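Local coordinates for KLLA0E02245p (Kluyveromyces lactis, PDB 4GPS), which removes the NAD cap from the 5' end of NAD-capped RNAs and has decapping and 5'-3' exoribonuclease activities dependent on a divalent metal cation, at residues 302-305 with 306-309; 353-356 with 357-360. All blocks are in the same frame, centred on the assembly; numbering follows the deposited sequence.

Contact 1: 302-305 with 306-309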
ATOM      1  N   LEU A 302       4.694   4.754  20.141  1.00 51.25           N
ATOM      2  CA  LEU A 302       3.815   3.588  20.128  1.00 53.66           C
ATOM      3  C   LEU A 302       2.833   4.015  21.213  1.00 59.30           C
ATOM      4  O   LEU A 302       3.159   4.870  22.052  1.00 67.01           O
ATOM      5  CB  LEU A 302       4.589   2.323  20.490  1.00 52.69           C
ATOM      6  CG  LEU A 302       5.771   2.011  19.560  1.00 55.97           C
ATOM      7  CD1 LEU A 302       6.574   0.866  20.149  1.00 56.09           C
ATOM      8  CD2 LEU A 302       5.277   1.652  18.165  1.00 46.23           C
ATOM      9  N   GLY A 303       1.635   3.481  21.255  1.00 56.47           N
ATOM     10  CA  GLY A 303       0.763   4.043  22.278  1.00 56.42           C
ATOM     11  C   GLY A 303      -0.109   5.105  21.626  1.00 52.03           C
ATOM     12  O   GLY A 303      -1.290   5.199  21.936  1.00 54.96           O
ATOM     13  N   ASN A 304       0.452   5.889  20.709  1.00 42.96           N
ATOM     14  CA  ASN A 304      -0.344   6.878  19.988  1.00 39.75           C
ATOM     15  C   ASN A 304      -1.054   6.180  18.842  1.00 41.29           C
ATOM     16  O   ASN A 304      -0.430   5.573  17.991  1.00 45.19           O
ATOM     17  CB  ASN A 304       0.535   7.985  19.433  1.00 35.10           C
ATOM     18  CG  ASN A 304      -0.239   8.967  18.652  1.00 44.14           C
ATOM     19  OD1 ASN A 304      -0.617   8.718  17.482  1.00 48.45           O
ATOM     20  ND2 ASN A 304      -0.532  10.106  19.288  1.00 47.10           N
ATOM     21  N   THR A 305      -2.371   6.246  18.836  1.00 45.56           N
ATOM     22  CA  THR A 305      -3.180   5.601  17.818  1.00 47.39           C
ATOM     23  C   THR A 305      -2.813   5.969  16.380  1.00 51.68           C
ATOM     24  O   THR A 305      -2.780   5.110  15.486  1.00 53.04           O
ATOM     25  CB  THR A 305      -4.643   5.941  18.066  1.00 49.80           C
ATOM     26  OG1 THR A 305      -5.068   5.265  19.248  1.00 57.02           O
ATOM     27  CG2 THR A 305      -5.515   5.521  16.916  1.00 49.48           C
ATOM     28  N   TYR A 306      -2.552   7.246  16.152  1.00 49.31           N
ATOM     29  CA  TYR A 306      -2.216   7.706  14.825  1.00 48.36           C
ATOM     30  C   TYR A 306      -0.923   7.041  14.286  1.00 47.73           C
ATOM     31  O   TYR A 306      -0.819   6.674  13.097  1.00 48.65           O
ATOM     32  CB  TYR A 306      -2.113   9.241  14.857  1.00 45.51           C
ATOM     33  CG  TYR A 306      -1.567   9.889  13.615  1.00 49.00           C
ATOM     34  CD1 TYR A 306      -0.189   9.893  13.351  1.00 46.07           C
ATOM     35  CD2 TYR A 306      -2.412  10.575  12.738  1.00 54.94           C
ATOM     36  CE1 TYR A 306       0.339  10.578  12.258  1.00 52.06           C
ATOM     37  CE2 TYR A 306      -1.898  11.270  11.630  1.00 56.44           C
ATOM     38  CZ  TYR A 306      -0.521  11.277  11.402  1.00 60.21           C
ATOM     39  OH  TYR A 306       0.001  12.043  10.379  1.00 61.46           O
ATOM     40  N   HIS A 307       0.055   6.867  15.159  1.00 44.49           N
ATOM     41  CA  HIS A 307       1.312   6.280  14.751  1.00 41.72           C
ATOM     42  C   HIS A 307       1.217   4.765  14.570  1.00 43.47           C
ATOM     43  O   HIS A 307       1.855   4.195  13.682  1.00 44.04           O
ATOM     44  CB  HIS A 307       2.391   6.651  15.770  1.00 41.13           C
ATOM     45  CG  HIS A 307       3.058   7.959  15.482  1.00 37.27           C
ATOM     46  ND1 HIS A 307       3.900   8.583  16.375  1.00 40.12           N
ATOM     47  CD2 HIS A 307       3.062   8.723  14.364  1.00 40.48           C
ATOM     48  CE1 HIS A 307       4.404   9.673  15.814  1.00 40.80           C
ATOM     49  NE2 HIS A 307       3.911   9.778  14.591  1.00 36.45           N
ATOM     50  N   ARG A 308       0.403   4.110  15.390  1.00 42.87           N
ATOM     51  CA  ARG A 308       0.240   2.670  15.271  1.00 44.25           C
ATOM     52  C   ARG A 308      -0.445   2.381  13.944  1.00 45.39           C
ATOM     53  O   ARG A 308      -0.110   1.411  13.276  1.00 47.89           O
ATOM     54  CB  ARG A 308      -0.571   2.116  16.445  1.00 43.36           C
ATOM     55  CG  ARG A 308       0.148   2.282  17.802  1.00 45.10           C
ATOM     56  CD  ARG A 308       1.350   1.352  17.968  1.00 48.64           C
ATOM     57  NE  ARG A 308       0.950  -0.058  17.946  1.00 47.30           N
ATOM     58  CZ  ARG A 308       0.301  -0.694  18.924  1.00 46.12           C
ATOM     59  NH1 ARG A 308      -0.036  -0.069  20.043  1.00 45.79           N
ATOM     60  NH2 ARG A 308      -0.041  -1.964  18.761  1.00 46.46           N
ATOM     61  N   ARG A 309      -1.392   3.236  13.558  1.00 47.53           N
ATOM     62  CA  ARG A 309      -2.095   3.092  12.280  1.00 45.77           C
ATOM     63  C   ARG A 309      -1.116   3.259  11.128  1.00 43.36           C
ATOM     64  O   ARG A 309      -1.150   2.501  10.158  1.00 43.29           O
ATOM     65  CB  ARG A 309      -3.169   4.165  12.123  1.00 47.23           C
ATOM     66  CG  ARG A 309      -4.557   3.707  12.357  1.00 49.54           C
ATOM     67  CD  ARG A 309      -5.423   4.880  12.720  1.00 51.76           C
ATOM     68  NE  ARG A 309      -6.571   4.404  13.465  1.00 52.35           N
ATOM     69  CZ  ARG A 309      -7.298   5.141  14.287  1.00 52.96           C
ATOM     70  NH1 ARG A 309      -7.005   6.426  14.491  1.00 54.58           N
ATOM     71  NH2 ARG A 309      -8.329   4.582  14.896  1.00 52.84           N
TER
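Asn304 and Thr305 meet Arg308 and Arg309 through the first main-chain bonds of helix 305-319, Arg308 N to Asn304 O at 3.1 Å and Arg309 N to Thr305 O at 3.0 Å. Asn304 is the N-cap: its OD1 accepts from His307 N at 3.0 Å, with the donor in the carbonyl plane, on a lone pair, at a C=O...donor angle of 140°. CG stands anti to the backbone N (chi1 178°), which folds the amide over the first turn and brings OD1 to its N-H groups. Just before it, the chain enters the cap through Gly303 at a positive phi (96°), where a CB would jam against the carbonyl O of Leu302. Bent at chi2 and chi3, Arg308 turns back to the incoming loop and crosses the Leu302 side chain at about a right angle, its CD 3.9 Å from Leu302 CD2; its CG lies 3.3 Å from Asn304 O. On another part of the turn Thr305 and Arg309 run side by side. The methyl CG2 lies over one face of the guanidinium, off-centre toward the rim, although the 3.0 Å between Arg309 NH1 and Thr305 CG2 is too short to be trusted in detail. Arg309 NE is bonded to Phe193 O and the guanidinium makes a cation-pi contact with Phe365, while His307 ND1 is hydrogen-bonded to Lys301 N and its ring meets Phe300 edge-to-face. Replacing Asn304 with an alanine would probably cost His307 N its side-chain acceptor and leave it the weak bond to Asn304 O, the first turn less firmly capped. The cap thus supplies a side-chain acceptor where the first turn lacks a preceding carbonyl, and polar and aromatic partners beyond the turn hold the Arg309 guanidinium.

Contact 2: 353-356 with 357-360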
ATOM      1  N   ILE A 353       5.927  -3.500  15.326  1.00 42.83           N
ATOM      2  CA  ILE A 353       4.496  -3.555  15.659  1.00 47.81           C
ATOM      3  C   ILE A 353       3.971  -4.866  16.241  1.00 47.61           C
ATOM      4  O   ILE A 353       2.796  -4.941  16.602  1.00 41.79           O
ATOM      5  CB  ILE A 353       3.578  -3.154  14.443  1.00 45.44           C
ATOM      6  CG1 ILE A 353       3.731  -4.144  13.297  1.00 43.50           C
ATOM      7  CG2 ILE A 353       3.952  -1.754  13.929  1.00 48.95           C
ATOM      8  CD1 ILE A 353       2.871  -3.770  12.114  1.00 47.89           C
ATOM      9  N   ASN A 354       4.819  -5.896  16.344  1.00 51.22           N
ATOM     10  CA  ASN A 354       4.379  -7.187  16.921  1.00 51.88           C
ATOM     11  C   ASN A 354       5.455  -7.822  17.812  1.00 52.07           C
ATOM     12  O   ASN A 354       6.440  -8.374  17.313  1.00 51.56           O
ATOM     13  CB  ASN A 354       3.981  -8.166  15.804  1.00 47.93           C
ATOM     14  CG  ASN A 354       3.349  -9.448  16.337  1.00 49.56           C
ATOM     15  OD1 ASN A 354       2.180  -9.474  16.742  1.00 50.17           O
ATOM     16  ND2 ASN A 354       4.120 -10.520  16.331  1.00 47.33           N
ATOM     17  N   ASN A 355       5.283  -7.686  19.125  1.00 54.97           N
ATOM     18  CA  ASN A 355       6.199  -8.246  20.122  1.00 59.63           C
ATOM     19  C   ASN A 355       5.323  -8.636  21.276  1.00 62.30           C
ATOM     20  O   ASN A 355       4.180  -8.182  21.377  1.00 58.28           O
ATOM     21  CB  ASN A 355       7.230  -7.254  20.733  1.00 62.79           C
ATOM     22  CG  ASN A 355       7.203  -5.879  20.108  1.00 65.71           C
ATOM     23  OD1 ASN A 355       7.557  -5.697  18.939  1.00 73.15           O
ATOM     24  ND2 ASN A 355       6.808  -4.888  20.900  1.00 69.93           N
ATOM     25  N   SER A 356       5.901  -9.430  22.172  1.00 67.13           N
ATOM     26  CA  SER A 356       5.207  -9.881  23.374  1.00 70.68           C
ATOM     27  C   SER A 356       5.114  -8.705  24.356  1.00 66.55           C
ATOM     28  O   SER A 356       4.410  -8.759  25.364  1.00 67.99           O
ATOM     29  CB  SER A 356       5.943 -11.096  23.995  1.00 73.08           C
ATOM     30  OG  SER A 356       7.334 -11.112  23.695  1.00 75.05           O
ATOM     31  N   SER A 357       5.810  -7.627  24.020  1.00 65.64           N
ATOM     32  CA  SER A 357       5.825  -6.418  24.833  1.00 63.31           C
ATOM     33  C   SER A 357       4.849  -5.315  24.372  1.00 64.01           C
ATOM     34  O   SER A 357       4.201  -4.671  25.195  1.00 58.84           O
ATOM     35  CB  SER A 357       7.243  -5.864  24.870  1.00 62.84           C
ATOM     36  OG  SER A 357       7.228  -4.461  25.028  1.00 61.69           O
ATOM     37  N   ILE A 358       4.745  -5.077  23.066  1.00 64.75           N
ATOM     38  CA  ILE A 358       3.833  -4.039  22.602  1.00 63.08           C
ATOM     39  C   ILE A 358       2.416  -4.561  22.707  1.00 64.44           C
ATOM     40  O   ILE A 358       1.466  -3.796  22.808  1.00 61.13           O
ATOM     41  CB  ILE A 358       4.116  -3.626  21.127  1.00 61.72           C
ATOM     42  CG1 ILE A 358       3.287  -2.397  20.755  1.00 58.53           C
ATOM     43  CG2 ILE A 358       3.753  -4.752  20.170  1.00 58.88           C
ATOM     44  CD1 ILE A 358       3.768  -1.719  19.509  1.00 56.18           C
ATOM     45  N   VAL A 359       2.281  -5.879  22.684  1.00 67.73           N
ATOM     46  CA  VAL A 359       0.968  -6.501  22.747  1.00 70.55           C
ATOM     47  C   VAL A 359       0.390  -6.432  24.166  1.00 72.47           C
ATOM     48  O   VAL A 359      -0.795  -6.681  24.391  1.00 72.16           O
ATOM     49  CB  VAL A 359       1.071  -7.949  22.236  1.00 69.04           C
ATOM     50  CG1 VAL A 359       0.826  -8.938  23.361  1.00 68.95           C
ATOM     51  CG2 VAL A 359       0.131  -8.143  21.074  1.00 64.10           C
ATOM     52  N   GLY A 360       1.244  -6.074  25.116  1.00 74.93           N
ATOM     53  CA  GLY A 360       0.814  -5.952  26.492  1.00 77.37           C
ATOM     54  C   GLY A 360      -0.041  -4.726  26.779  1.00 81.46           C
ATOM     55  O   GLY A 360      -0.747  -4.691  27.785  1.00 84.00           O
TER
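A turn in the loop that follows helix 346-353 brings Asn355 against Ile358 and Val359. It is closed by one main-chain bond across the segments, Val359 N to Asn355 O at 3.3 Å, whose donor is tilted 33° from the carbonyl plane. The same carbonyl oxygen of Asn355 lies 3.2 Å from Val359 CB, so the first side-chain carbon of Val359 sits against the oxygen that its N-H approaches. Inside the bend the Asn355 amide crosses the Ile358 side chain at a slant, with CG of Asn355 at 3.6 Å from CG2 of Ile358. With CG1 of Ile358 anti to its own nitrogen (chi1 -171°), that CG2 methyl is turned toward the chain that leaves helix 346-353 and also lies 3.7 Å from the carbonyl O of Ile353. Ile353 itself packs away from the turn, on Leu311, Leu312 and Trp315 of helix 305-319. Beyond the turn, Val359 O accepts from Lys367 NZ, and a weak bond from Gly360 N to Ser357 O continues the helical path. A five-residue span with an i to i+4 bond and right-handed helical angles at Ser356, Ser357 and Ile358 is typical of an alpha-turn.

Overall arrangement
Contact 1 precedes contact 2 along the chain, and their centres lie 13 Å apart on the same side of the chain's centre. The 302-309 span leads from strand 290-297 into helix 305-319, whereas 353-360 lies in the loop between helix 346-353 and helix 370-393. The two touch directly through the methyl CD1 of Ile358, 3.6 Å from Arg308 NE and 3.9 Å from Leu302 CD1, so the later loop packs onto the start of the earlier helix. Strand 290-297 carries the metal ligands Glu293 and Ile294, and helix 305-319 carries Gln317, which probably binds substrate; contact 1 thus lies on the connection between them, with contact 2 packed against the helix's N-terminal end.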